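Local coordinates for designed helical repeat protein (Synthetic construct, PDB 5CWG) that has no known natural function, being a de novo designed helical repeat protein whose sequence was computed to fold into a stack of paired helices, at residues A[6-9]-A[10-13]; A[44-48]-A[49-53]; A[86-89]-A[90-94]; A[185-188]-A[189-192]. All blocks are in the same frame, centred on the assembly; numbering follows the deposited sequence.

Overall arrangement
All four contacts are local, between side chains a few residues apart, and each is partly buried, with apolar residues inward and charged or polar ones outward. Contacts 1 and 4 lie on the terminal helices 3-23 and 177-195, their centres about 38 Å apart on opposite sides of the chain's centre, and charged side chains dominate their outer faces. Contact 3, on helix 77-98, is the most central, about 7 Å from the chain's centre, and has helices packed around its apolar residues. Contact 2 is the exception: it ends helix 27-47 in a Schellman turn rather than continuing a helix. Contacts 2 and 3 touch, Ala44 and Ala48 packing on Lys89 and Ala92.

Contact 1: A[6-9]-A[10-13]; sequences EELR and ERLV
The Arg11 guanidinium lies with one face over the backbone of Glu7 and Leu8, Glu7 O and Leu8 CA both sitting 3.7 Å from its plane and offset toward its rim. Water 2 meets its edge in plane, 2.9 Å from Arg11 NH1, and donates to Glu7 OE1. A bend at chi3 (-70°) turns the Arg11 chain back along the helix, where NH2 comes 3.6 Å from Leu8 CD1 and forms a salt bridge with Glu4. The Leu8 and Arg11 side chains cross at about a right angle. Arg9 and Glu10 instead run side by side, pointing the same way, with guanidinium and carboxylate planes 80° apart. Water 1, in plane at the Arg9 edge, takes the N-H of Arg9 NE at 2.8 Å and donates to Glu6 O and Glu10 OE1; water 3 makes a longer link from Arg9 NH2 to Glu10 OE1. Four i to i+4 backbone bonds run beneath, among them Arg11 N to Glu7 O at 3.0 Å. On the inner side of this amphipathic first helix, Leu8 packs on Phe38, Leu56 and Ile60, while Leu12 reaches Ile63. Arg9 NE and Glu10 OE1 stay 4.0 Å apart, and the charges of this turn, Arg9 with Glu10 and Arg11 with Glu7, are coupled through water rather than by direct salt bridges; water 1 also gives the carbonyl of Glu6 a second donor besides Glu10 N.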
ATOM      1  N   GLU A   6       3.086 -19.472   7.067  1.00 23.28           N
ATOM      2  CA  GLU A   6       3.965 -20.249   6.196  1.00 23.85           C
ATOM      3  C   GLU A   6       3.295 -20.507   4.855  1.00 21.46           C
ATOM      4  O   GLU A   6       3.915 -20.373   3.807  1.00 21.27           O
ATOM      5  CB  GLU A   6       4.353 -21.581   6.844  1.00 28.20           C
ATOM      6  CG  GLU A   6       5.283 -21.473   8.033  1.00 34.38           C
ATOM      7  CD  GLU A   6       5.275 -22.742   8.869  1.00 40.51           C
ATOM      8  OE1 GLU A   6       4.658 -22.745   9.959  1.00 41.74           O
ATOM      9  OE2 GLU A   6       5.877 -23.743   8.430  1.00 43.85           O
ATOM     10  N   GLU A   7       2.018 -20.862   4.872  1.00 20.80           N
ATOM     11  CA  GLU A   7       1.288 -21.159   3.654  1.00 18.80           C
ATOM     12  C   GLU A   7       1.135 -19.889   2.825  1.00 17.52           C
ATOM     13  O   GLU A   7       1.267 -19.924   1.599  1.00 16.78           O
ATOM     14  CB  GLU A   7      -0.064 -21.763   4.012  1.00 20.54           C
ATOM     15  CG  GLU A   7       0.096 -23.121   4.685  1.00 23.17           C
ATOM     16  CD  GLU A   7      -1.072 -23.505   5.566  1.00 24.83           C
ATOM     17  OE1 GLU A   7      -2.163 -22.920   5.419  1.00 25.55           O
ATOM     18  OE2 GLU A   7      -0.898 -24.395   6.424  1.00 25.62           O
ATOM     19  N   LEU A   8       0.898 -18.761   3.483  1.00 16.73           N
ATOM     20  CA  LEU A   8       0.767 -17.497   2.785  1.00 16.74           C
ATOM     21  C   LEU A   8       2.081 -17.108   2.116  1.00 15.88           C
ATOM     22  O   LEU A   8       2.107 -16.646   0.972  1.00 15.37           O
ATOM     23  CB  LEU A   8       0.326 -16.423   3.758  1.00 18.04           C
ATOM     24  CG  LEU A   8       0.107 -15.035   3.192  1.00 18.76           C
ATOM     25  CD1 LEU A   8      -0.962 -15.062   2.111  1.00 21.15           C
ATOM     26  CD2 LEU A   8      -0.263 -14.047   4.263  1.00 18.40           C
ATOM     27  N   ARG A   9       3.193 -17.258   2.826  1.00 15.04           N
ATOM     28  CA  ARG A   9       4.488 -16.960   2.248  1.00 14.83           C
ATOM     29  C   ARG A   9       4.711 -17.832   1.016  1.00 14.25           C
ATOM     30  O   ARG A   9       5.204 -17.352  -0.010  1.00 15.04           O
ATOM     31  CB  ARG A   9       5.607 -17.172   3.259  1.00 15.82           C
ATOM     32  CG  ARG A   9       6.948 -16.872   2.638  1.00 18.32           C
ATOM     33  CD  ARG A   9       8.063 -16.958   3.582  1.00 23.62           C
ATOM     34  NE  ARG A   9       8.205 -18.324   4.027  1.00 26.70           N
ATOM     35  CZ  ARG A   9       9.187 -18.733   4.814  1.00 31.07           C
ATOM     36  NH1 ARG A   9      10.108 -17.864   5.227  1.00 34.36           N
ATOM     37  NH2 ARG A   9       9.248 -20.005   5.192  1.00 34.27           N
ATOM     38  N   GLU A  10       4.417 -19.121   1.120  1.00 15.47           N
ATOM     39  CA  GLU A  10       4.619 -20.012  -0.023  1.00 16.05           C
ATOM     40  C   GLU A  10       3.770 -19.591  -1.214  1.00 15.34           C
ATOM     41  O   GLU A  10       4.256 -19.658  -2.339  1.00 15.01           O
ATOM     42  CB  GLU A  10       4.377 -21.475   0.347  1.00 18.27           C
ATOM     43  CG  GLU A  10       5.466 -22.078   1.231  1.00 25.38           C
ATOM     44  CD  GLU A  10       6.875 -21.817   0.687  1.00 31.96           C
ATOM     45  OE1 GLU A  10       7.760 -21.373   1.452  1.00 35.90           O
ATOM     46  OE2 GLU A  10       7.081 -22.038  -0.531  1.00 33.52           O
ATOM     47  N   ARG A  11       2.544 -19.110  -0.966  1.00 14.70           N
ATOM     48  CA  ARG A  11       1.683 -18.629  -2.045  1.00 15.33           C
ATOM     49  C   ARG A  11       2.318 -17.428  -2.713  1.00 13.59           C
ATOM     50  O   ARG A  11       2.336 -17.326  -3.953  1.00 14.51           O
ATOM     51  CB  ARG A  11       0.289 -18.259  -1.518  1.00 16.98           C
ATOM     52  CG  ARG A  11      -0.574 -19.468  -1.193  1.00 19.84           C
ATOM     53  CD  ARG A  11      -2.065 -19.121  -1.017  1.00 22.49           C
ATOM     54  NE  ARG A  11      -2.370 -18.349   0.182  1.00 24.45           N
ATOM     55  CZ  ARG A  11      -2.605 -18.877   1.380  1.00 24.92           C
ATOM     56  NH1 ARG A  11      -2.535 -20.189   1.552  1.00 25.49           N
ATOM     57  NH2 ARG A  11      -2.893 -18.090   2.420  1.00 25.49           N
ATOM     58  N   LEU A  12       2.861 -16.509  -1.922  1.00 13.81           N
ATOM     59  CA  LEU A  12       3.527 -15.340  -2.501  1.00 13.51           C
ATOM     60  C   LEU A  12       4.750 -15.734  -3.322  1.00 12.70           C
ATOM     61  O   LEU A  12       4.955 -15.233  -4.427  1.00 13.60           O
ATOM     62  CB  LEU A  12       3.911 -14.362  -1.409  1.00 14.51           C
ATOM     63  CG  LEU A  12       4.603 -13.100  -1.967  1.00 14.44           C
ATOM     64  CD1 LEU A  12       3.632 -12.258  -2.818  1.00 15.46           C
ATOM     65  CD2 LEU A  12       5.188 -12.275  -0.835  1.00 15.38           C
ATOM     66  N   VAL A  13       5.574 -16.626  -2.793  1.00 12.64           N
ATOM     67  CA  VAL A  13       6.763 -17.055  -3.501  1.00 12.94           C
ATOM     68  C   VAL A  13       6.374 -17.608  -4.879  1.00 13.10           C
ATOM     69  O   VAL A  13       6.991 -17.283  -5.904  1.00 13.42           O
ATOM     70  CB  VAL A  13       7.560 -18.089  -2.712  1.00 13.82           C
ATOM     71  CG1 VAL A  13       8.660 -18.691  -3.567  1.00 16.41           C
ATOM     72  CG2 VAL A  13       8.181 -17.437  -1.500  1.00 15.91           C
TER
HETATM   73  O   HOH W   1       6.782 -20.697   3.688  1.00 29.25           O
HETATM   74  O   HOH W   2      -3.592 -21.442   3.925  1.00 30.75           O
HETATM   75  O   HOH W   3       8.156 -22.886   4.282  1.00 62.55           O

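Contact 2: A[44-48]-A[49-53]; sequences AAERA and GIDSS
Ala45 and Ile50 form an apolar contact, Ala45 CB lying 4.0 Å from Ile50 CG1, which also packs against Ala48 CB. Ile50 chi1 of 63° sets CG1 between the backbone N and the carbonyl carbon, turning that branch back onto the end of helix 27-47. Beside this apolar patch Asp51 CB rests on Ala45 CB, and the Asp51 carboxylate reaches Glu46, OD2 standing 3.3 Å from Glu46 CG. The two carboxylate planes are 81° apart. Two waters join these residues: water 5 donates to Glu46 OE2 and to Asp51 OD2, 2.7 Å from the latter, and water 4 donates to Asp51 OD1 and to the carbonyl of Glu46. The backbone that positions this shell is a Schellman motif. Ile50 N gives a nearly straight bond to Ala45 O, 3.0 Å long with an angle of 171° at the hydrogen, while Gly49 N bonds to Glu46 O at 3.1 Å from well above the carbonyl plane. Gly49 has positive phi, which turns the chain out of the helix. Asp51 then centres an inverse gamma turn, and Ser52 is the N-cap of helix 53-73, its OG accepting from Val55 N. Farther out, Glu46 OE2 forms a salt bridge with Arg42. Glu46 OE2 and Asp51 OD2 are only 4.2 Å apart, so the shared water and the arginine probably ease the repulsion between two carboxylates held together by the turn.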
ATOM      1  N   ALA A  44       6.675  -5.764  10.006  1.00 10.42           N
ATOM      2  CA  ALA A  44       6.085  -4.465  10.150  1.00 10.61           C
ATOM      3  C   ALA A  44       4.686  -4.559  10.787  1.00 10.79           C
ATOM      4  O   ALA A  44       4.325  -3.760  11.676  1.00 11.53           O
ATOM      5  CB  ALA A  44       6.049  -3.725   8.831  1.00 11.42           C
ATOM      6  N   ALA A  45       3.881  -5.507  10.315  1.00 10.68           N
ATOM      7  CA  ALA A  45       2.555  -5.694  10.873  1.00 11.39           C
ATOM      8  C   ALA A  45       2.624  -6.093  12.354  1.00 11.32           C
ATOM      9  O   ALA A  45       1.851  -5.607  13.177  1.00 11.26           O
ATOM     10  CB  ALA A  45       1.805  -6.733  10.071  1.00 11.25           C
ATOM     11  N   GLU A  46       3.560  -6.980  12.674  1.00 11.26           N
ATOM     12  CA  GLU A  46       3.712  -7.418  14.062  1.00 11.88           C
ATOM     13  C   GLU A  46       4.068  -6.254  14.972  1.00 11.54           C
ATOM     14  O   GLU A  46       3.469  -6.105  16.040  1.00 12.37           O
ATOM     15  CB  GLU A  46       4.770  -8.508  14.148  1.00 13.18           C
ATOM     16  CG  GLU A  46       4.347  -9.844  13.630  1.00 17.82           C
ATOM     17  CD  GLU A  46       5.464 -10.862  13.478  1.00 24.11           C
ATOM     18  OE1 GLU A  46       6.654 -10.518  13.676  1.00 28.17           O
ATOM     19  OE2 GLU A  46       5.148 -12.030  13.149  1.00 24.57           O
ATOM     20  N   ARG A  47       5.024  -5.427  14.571  0.66 10.97           N
ATOM     21  CA  ARG A  47       5.412  -4.289  15.400  0.66 11.88           C
ATOM     22  C   ARG A  47       4.269  -3.305  15.612  0.66 12.25           C
ATOM     23  O   ARG A  47       4.161  -2.668  16.665  0.66 14.93           O
ATOM     24  CB  ARG A  47       6.615  -3.557  14.793  0.66 13.60           C
ATOM     25  CG  ARG A  47       7.882  -4.367  14.755  0.66 14.47           C
ATOM     26  CD  ARG A  47       9.070  -3.505  14.368  0.66 16.09           C
ATOM     27  NE  ARG A  47       9.005  -2.985  13.002  0.66 15.79           N
ATOM     28  CZ  ARG A  47       9.488  -3.629  11.937  0.66 15.87           C
ATOM     29  NH1 ARG A  47      10.070  -4.809  12.059  0.66 18.90           N
ATOM     30  NH2 ARG A  47       9.409  -3.095  10.737  0.66 14.85           N
ATOM     31  N   ALA A  48       3.388  -3.186  14.613  1.00 11.53           N
ATOM     32  CA  ALA A  48       2.280  -2.257  14.670  1.00 12.17           C
ATOM     33  C   ALA A  48       1.031  -2.873  15.351  1.00 12.87           C
ATOM     34  O   ALA A  48       0.008  -2.203  15.467  1.00 15.22           O
ATOM     35  CB  ALA A  48       1.907  -1.752  13.244  1.00 11.99           C
ATOM     36  N   GLY A  49       1.109  -4.133  15.741  1.00 12.25           N
ATOM     37  CA  GLY A  49      -0.014  -4.800  16.381  1.00 13.02           C
ATOM     38  C   GLY A  49      -1.191  -5.019  15.457  1.00 13.96           C
ATOM     39  O   GLY A  49      -2.341  -5.047  15.917  1.00 15.36           O
ATOM     40  N   ILE A  50      -0.911  -5.224  14.169  1.00 13.40           N
ATOM     41  CA  ILE A  50      -1.968  -5.394  13.168  1.00 14.82           C
ATOM     42  C   ILE A  50      -1.774  -6.664  12.352  1.00 15.51           C
ATOM     43  O   ILE A  50      -2.350  -6.800  11.277  1.00 16.83           O
ATOM     44  CB  ILE A  50      -2.077  -4.166  12.254  1.00 14.44           C
ATOM     45  CG1 ILE A  50      -0.804  -3.959  11.440  1.00 13.90           C
ATOM     46  CG2 ILE A  50      -2.504  -2.947  13.075  1.00 16.23           C
ATOM     47  CD1 ILE A  50      -0.870  -2.850  10.415  1.00 13.30           C
ATOM     48  N   ASP A  51      -1.010  -7.617  12.877  1.00 15.30           N
ATOM     49  CA  ASP A  51      -0.676  -8.847  12.155  1.00 15.82           C
ATOM     50  C   ASP A  51      -1.759  -9.926  12.269  1.00 16.78           C
ATOM     51  O   ASP A  51      -1.472 -11.080  12.540  1.00 18.47           O
ATOM     52  CB  ASP A  51       0.682  -9.413  12.591  1.00 16.66           C
ATOM     53  CG  ASP A  51       0.760  -9.695  14.063  1.00 17.90           C
ATOM     54  OD1 ASP A  51       0.283  -8.867  14.861  1.00 17.47           O
ATOM     55  OD2 ASP A  51       1.307 -10.761  14.399  1.00 20.06           O
ATOM     56  N   SER A  52      -2.997  -9.540  12.000  1.00 16.15           N
ATOM     57  CA  SER A  52      -4.037 -10.519  11.774  1.00 16.88           C
ATOM     58  C   SER A  52      -3.798 -11.220  10.444  1.00 16.54           C
ATOM     59  O   SER A  52      -3.158 -10.676   9.547  1.00 15.75           O
ATOM     60  CB  SER A  52      -5.400  -9.845  11.736  1.00 18.50           C
ATOM     61  OG  SER A  52      -5.458  -8.919  10.654  1.00 19.00           O
ATOM     62  N   SER A  53      -4.341 -12.427  10.304  0.55 17.89           N
ATOM     63  CA  SER A  53      -4.241 -13.154   9.037  0.55 19.02           C
ATOM     64  C   SER A  53      -4.822 -12.303   7.917  0.55 17.56           C
ATOM     65  O   SER A  53      -4.333 -12.310   6.786  0.55 15.84           O
ATOM     66  CB  SER A  53      -4.954 -14.513   9.105  0.55 22.72           C
ATOM     67  OG  SER A  53      -4.095 -15.487   9.667  0.55 24.59           O
TER
HETATM   68  O   HOH W   4       1.584  -7.987  17.095  1.00 21.88           O
HETATM   69  O   HOH W   5       2.638 -12.608  12.925  1.00 35.96           O

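Contact 3: A[86-89]-A[90-94]; sequences EAFK and RVAEA
Lys89 NZ donates to Glu93 OE2 at 2.7 Å, the shortest polar bond between the side chains here and a salt bridge across one helical turn. The ammonium meets OE2 on its syn side, 22° out of the carboxylate plane. Water 6 completes a ring of contacts, accepting from Lys89 NZ at 3.1 Å and donating to Glu93 OE1. Lys89 is extended until chi4, whose bend (-72°) brings NZ round to the carboxylate, and the two side chains cross at a slant. The Glu93 stem lies close over the helix backbone, CG 3.2 Å from Lys89 O. The next residue after Lys89, Arg90, folds back over the preceding turn: Ala87 CA sits 3.5 Å above one face of its guanidinium, toward the rim, and NH2 comes 3.8 Å from Ala87 CB. On the inner side Phe88 CE2 approaches Ala92 CB at 4.2 Å, and i to i+4 backbone bonds such as Ala92 N to Phe88 O run along the helix. Phe88 also packs on Val41, Val55, Ala59 and Ile110, while Val91 meets Ala109, Ile113 and Phe138, so helix 77-98 packs against helices 27-47, 53-73, 103-123 and 127-148. The chemistry divides helix 77-98 between an apolar core face and a polar outer face, where both carboxylate oxygens of Glu93 are engaged, one by the ammonium and one by water.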
ATOM      1  N   GLU A  86       7.648  -2.479   0.747  1.00  9.97           N
ATOM      2  CA  GLU A  86       8.067  -1.260   1.430  1.00 10.31           C
ATOM      3  C   GLU A  86       6.897  -0.302   1.621  1.00 10.35           C
ATOM      4  O   GLU A  86       6.806   0.369   2.656  1.00 11.11           O
ATOM      5  CB  GLU A  86       9.186  -0.569   0.641  1.00 11.33           C
ATOM      6  CG  GLU A  86      10.499  -1.327   0.602  1.00 11.51           C
ATOM      7  CD  GLU A  86      11.380  -1.198   1.820  1.00 12.18           C
ATOM      8  OE1 GLU A  86      10.920  -0.693   2.864  1.00 13.65           O
ATOM      9  OE2 GLU A  86      12.547  -1.662   1.748  1.00 12.42           O
ATOM     10  N   ALA A  87       5.977  -0.253   0.660  1.00 10.60           N
ATOM     11  CA  ALA A  87       4.826   0.617   0.780  1.00 11.33           C
ATOM     12  C   ALA A  87       3.924   0.170   1.947  1.00 10.46           C
ATOM     13  O   ALA A  87       3.454   0.986   2.738  1.00 11.52           O
ATOM     14  CB  ALA A  87       4.025   0.633  -0.496  1.00 12.70           C
ATOM     15  N   PHE A  88       3.687  -1.135   2.049  1.00 10.68           N
ATOM     16  CA  PHE A  88       2.934  -1.643   3.178  1.00 10.76           C
ATOM     17  C   PHE A  88       3.630  -1.295   4.493  1.00 10.50           C
ATOM     18  O   PHE A  88       2.996  -0.934   5.471  1.00 10.89           O
ATOM     19  CB  PHE A  88       2.697  -3.144   3.068  1.00 11.75           C
ATOM     20  CG  PHE A  88       2.023  -3.696   4.287  1.00 12.25           C
ATOM     21  CD1 PHE A  88       0.635  -3.629   4.444  1.00 14.77           C
ATOM     22  CD2 PHE A  88       2.765  -4.213   5.324  1.00 11.48           C
ATOM     23  CE1 PHE A  88       0.042  -4.084   5.589  1.00 16.21           C
ATOM     24  CE2 PHE A  88       2.144  -4.638   6.501  1.00 12.43           C
ATOM     25  CZ  PHE A  88       0.807  -4.595   6.611  1.00 14.31           C
ATOM     26  N   LYS A  89       4.946  -1.478   4.542  1.00 10.59           N
ATOM     27  CA  LYS A  89       5.696  -1.173   5.759  1.00  9.86           C
ATOM     28  C   LYS A  89       5.445   0.274   6.190  1.00 10.71           C
ATOM     29  O   LYS A  89       5.262   0.560   7.376  1.00 10.99           O
ATOM     30  CB  LYS A  89       7.172  -1.480   5.565  1.00 10.89           C
ATOM     31  CG  LYS A  89       8.095  -1.007   6.683  1.00 11.44           C
ATOM     32  CD  LYS A  89       9.500  -1.606   6.506  1.00 14.16           C
ATOM     33  CE  LYS A  89      10.524  -1.238   7.544  1.00 15.06           C
ATOM     34  NZ  LYS A  89      10.940   0.137   7.418  1.00 17.19           N
ATOM     35  N   ARG A  90       5.449   1.211   5.252  1.00 10.70           N
ATOM     36  CA  ARG A  90       5.143   2.589   5.578  1.00 11.59           C
ATOM     37  C   ARG A  90       3.757   2.784   6.150  1.00 11.79           C
ATOM     38  O   ARG A  90       3.559   3.570   7.065  1.00 12.10           O
ATOM     39  CB  ARG A  90       5.390   3.495   4.371  1.00 15.30           C
ATOM     40  CG  ARG A  90       6.893   3.562   3.977  1.00 17.58           C
ATOM     41  CD  ARG A  90       7.220   4.663   2.964  1.00 26.63           C
ATOM     42  NE  ARG A  90       6.541   4.490   1.684  1.00 29.86           N
ATOM     43  CZ  ARG A  90       6.988   3.730   0.688  1.00 30.82           C
ATOM     44  NH1 ARG A  90       8.119   3.056   0.817  1.00 30.82           N
ATOM     45  NH2 ARG A  90       6.295   3.624  -0.435  1.00 32.54           N
ATOM     46  N   VAL A  91       2.781   2.071   5.605  1.00 11.38           N
ATOM     47  CA  VAL A  91       1.425   2.126   6.140  1.00 11.94           C
ATOM     48  C   VAL A  91       1.395   1.613   7.580  1.00 10.73           C
ATOM     49  O   VAL A  91       0.784   2.247   8.462  1.00 11.63           O
ATOM     50  CB  VAL A  91       0.447   1.353   5.239  1.00 14.36           C
ATOM     51  CG1 VAL A  91      -0.892   1.174   5.899  1.00 15.09           C
ATOM     52  CG2 VAL A  91       0.210   2.117   3.932  1.00 18.58           C
ATOM     53  N   ALA A  92       2.044   0.473   7.792  1.00 10.51           N
ATOM     54  CA  ALA A  92       2.086  -0.107   9.137  1.00 10.47           C
ATOM     55  C   ALA A  92       2.773   0.825  10.127  1.00 10.92           C
ATOM     56  O   ALA A  92       2.330   0.941  11.277  1.00 11.87           O
ATOM     57  CB  ALA A  92       2.802  -1.404   9.099  1.00 12.35           C
ATOM     58  N   GLU A  93       3.846   1.476   9.700  1.00 10.78           N
ATOM     59  CA  GLU A  93       4.544   2.420  10.561  1.00 11.99           C
ATOM     60  C   GLU A  93       3.682   3.607  10.923  1.00 11.51           C
ATOM     61  O   GLU A  93       3.677   4.057  12.081  1.00 11.73           O
ATOM     62  CB  GLU A  93       5.865   2.891   9.902  1.00 14.68           C
ATOM     63  CG  GLU A  93       6.923   1.808   9.840  1.00 17.43           C
ATOM     64  CD  GLU A  93       8.082   2.094   8.878  1.00 21.48           C
ATOM     65  OE1 GLU A  93       7.997   2.983   7.974  1.00 22.80           O
ATOM     66  OE2 GLU A  93       9.074   1.362   9.002  1.00 23.46           O
ATOM     67  N   ALA A  94       2.929   4.137   9.963  1.00 11.31           N
ATOM     68  CA  ALA A  94       2.031   5.243  10.227  1.00 11.73           C
ATOM     69  C   ALA A  94       0.904   4.819  11.149  1.00 11.36           C
ATOM     70  O   ALA A  94       0.494   5.577  12.044  1.00 11.80           O
ATOM     71  CB  ALA A  94       1.482   5.821   8.928  1.00 13.49           C
TER
HETATM   72  O   HOH W   6      10.017   2.690   5.860  1.00 25.59           O

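Contact 4: A[185-188]-A[189-192]; sequences AEEF and RKKA
Phe188 and Ala192 are an i to i+4 pair on the amphipathic closing helix of this all-helical repeat stack, helix 177-195. Among apolar contacts, Phe188 CE2 comes 4.1 Å from Ala192 CB, the methyl approaching the ring obliquely. With chi1 at 176°, Phe188 CG lies opposite the backbone N, and the ring runs beside its own carbonyl toward the following turn. Outside the two segments, Phe188 packs on Val141 and Ile150, Ala192 also on Ile150, and Ala185 on Ala137 and Val141, which seats this face against helix 127-148 and the loop after it. Backbone hydrogen bonds continue the alpha-helix through the junction: Arg189 N to Ala185 O, Lys190 N to Glu186 O, a longer one from Lys191 N to Glu187 O at 3.2 Å, and Ala192 N to Phe188 O at 2.8 Å. Charged contacts gather on the other faces. Glu186 is bent at chi2, which swings its carboxylate toward Arg189, the two side chains crossing with carboxylate and guanidinium planes 27° apart. Both residues have further partners: Arg140 forms a salt bridge with Glu186, and Glu193 one with Arg189. Arg140 also stands close to Arg189, and the Glu186 carboxylate, paired with both, probably offsets that like charge. Glu187 OE2 and Lys190 NZ are 4.1 Å apart, beyond a salt bridge. In the Glu186-Arg189 salt bridge, Arg189 NE donates only weakly to Glu186 OE2, at 3.2 Å and a bent N-H...O angle of 125°.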
ATOM      1  N   ALA A 185      -5.104  14.764   1.021  1.00 15.86           N
ATOM      2  CA  ALA A 185      -4.644  14.545   2.396  1.00 16.09           C
ATOM      3  C   ALA A 185      -4.431  15.872   3.132  1.00 16.48           C
ATOM      4  O   ALA A 185      -4.760  15.986   4.308  1.00 16.77           O
ATOM      5  CB  ALA A 185      -3.377  13.725   2.415  1.00 17.21           C
ATOM      6  N   GLU A 186      -3.877  16.876   2.455  0.68 17.67           N
ATOM      7  CA  GLU A 186      -3.670  18.166   3.106  0.68 18.62           C
ATOM      8  C   GLU A 186      -4.992  18.875   3.431  0.68 19.28           C
ATOM      9  O   GLU A 186      -5.091  19.591   4.434  0.68 19.18           O
ATOM     10  CB  GLU A 186      -2.752  19.080   2.281  0.68 20.86           C
ATOM     11  CG  GLU A 186      -1.295  18.593   2.131  0.68 23.61           C
ATOM     12  CD  GLU A 186      -0.593  18.299   3.453  0.68 26.16           C
ATOM     13  OE1 GLU A 186      -0.026  17.196   3.594  0.68 27.68           O
ATOM     14  OE2 GLU A 186      -0.593  19.168   4.350  0.68 29.02           O
ATOM     15  N   GLU A 187      -6.001  18.687   2.588  1.00 18.79           N
ATOM     16  CA  GLU A 187      -7.320  19.208   2.894  1.00 18.26           C
ATOM     17  C   GLU A 187      -7.869  18.581   4.166  1.00 17.25           C
ATOM     18  O   GLU A 187      -8.420  19.295   4.992  1.00 18.40           O
ATOM     19  CB  GLU A 187      -8.271  18.990   1.717  1.00 20.31           C
ATOM     20  CG  GLU A 187      -8.162  20.042   0.651  1.00 24.52           C
ATOM     21  CD  GLU A 187      -8.843  21.326   1.074  1.00 29.04           C
ATOM     22  OE1 GLU A 187     -10.082  21.336   1.194  1.00 34.22           O
ATOM     23  OE2 GLU A 187      -8.144  22.315   1.308  1.00 29.42           O
ATOM     24  N   PHE A 188      -7.718  17.271   4.329  1.00 16.35           N
ATOM     25  CA  PHE A 188      -8.177  16.638   5.560  1.00 16.00           C
ATOM     26  C   PHE A 188      -7.417  17.174   6.762  1.00 16.59           C
ATOM     27  O   PHE A 188      -8.002  17.455   7.816  1.00 17.03           O
ATOM     28  CB  PHE A 188      -8.040  15.121   5.503  1.00 16.51           C
ATOM     29  CG  PHE A 188      -8.424  14.460   6.792  1.00 15.87           C
ATOM     30  CD1 PHE A 188      -9.751  14.205   7.092  1.00 17.12           C
ATOM     31  CD2 PHE A 188      -7.466  14.133   7.736  1.00 15.80           C
ATOM     32  CE1 PHE A 188     -10.108  13.608   8.289  1.00 17.36           C
ATOM     33  CE2 PHE A 188      -7.826  13.545   8.938  1.00 16.78           C
ATOM     34  CZ  PHE A 188      -9.140  13.295   9.210  1.00 16.91           C
ATOM     35  N   ARG A 189      -6.106  17.279   6.626  1.00 16.68           N
ATOM     36  CA  ARG A 189      -5.295  17.771   7.725  1.00 18.12           C
ATOM     37  C   ARG A 189      -5.762  19.149   8.176  1.00 18.92           C
ATOM     38  O   ARG A 189      -5.883  19.388   9.387  1.00 20.28           O
ATOM     39  CB  ARG A 189      -3.819  17.802   7.354  1.00 21.64           C
ATOM     40  CG  ARG A 189      -2.937  18.234   8.499  1.00 27.29           C
ATOM     41  CD  ARG A 189      -1.613  18.689   7.972  1.00 33.09           C
ATOM     42  NE  ARG A 189      -1.738  19.955   7.249  1.00 38.30           N
ATOM     43  CZ  ARG A 189      -1.489  21.155   7.765  1.00 43.36           C
ATOM     44  NH1 ARG A 189      -1.064  21.282   9.016  1.00 45.50           N
ATOM     45  NH2 ARG A 189      -1.641  22.236   7.013  1.00 46.03           N
ATOM     46  N   LYS A 190      -6.006  20.048   7.231  1.00 20.30           N
ATOM     47  CA  LYS A 190      -6.488  21.375   7.570  1.00 23.89           C
ATOM     48  C   LYS A 190      -7.785  21.313   8.364  1.00 24.68           C
ATOM     49  O   LYS A 190      -7.943  22.043   9.346  1.00 28.18           O
ATOM     50  CB  LYS A 190      -6.669  22.218   6.319  1.00 28.62           C
ATOM     51  CG  LYS A 190      -5.372  22.653   5.699  1.00 33.95           C
ATOM     52  CD  LYS A 190      -5.633  23.316   4.359  1.00 38.96           C
ATOM     53  CE  LYS A 190      -4.352  23.656   3.623  1.00 43.32           C
ATOM     54  NZ  LYS A 190      -4.660  24.197   2.270  1.00 45.00           N
ATOM     55  N   LYS A 191      -8.709  20.443   7.949  1.00 23.54           N
ATOM     56  CA  LYS A 191      -9.981  20.318   8.650  1.00 24.77           C
ATOM     57  C   LYS A 191      -9.832  19.686  10.042  1.00 23.55           C
ATOM     58  O   LYS A 191     -10.495  20.093  11.007  1.00 25.95           O
ATOM     59  CB  LYS A 191     -10.987  19.578   7.773  1.00 27.20           C
ATOM     60  CG  LYS A 191     -11.495  20.482   6.643  1.00 31.83           C
ATOM     61  CD  LYS A 191     -12.639  19.886   5.840  1.00 36.09           C
ATOM     62  CE  LYS A 191     -13.303  20.966   4.981  1.00 40.11           C
ATOM     63  NZ  LYS A 191     -14.176  20.387   3.940  1.00 41.92           N
ATOM     64  N   ALA A 192      -8.955  18.704  10.153  1.00 20.06           N
ATOM     65  CA  ALA A 192      -8.706  18.079  11.449  1.00 19.91           C
ATOM     66  C   ALA A 192      -8.121  19.083  12.436  1.00 23.88           C
ATOM     67  O   ALA A 192      -8.513  19.119  13.604  1.00 24.89           O
ATOM     68  CB  ALA A 192      -7.766  16.903  11.285  1.00 17.57           C
TER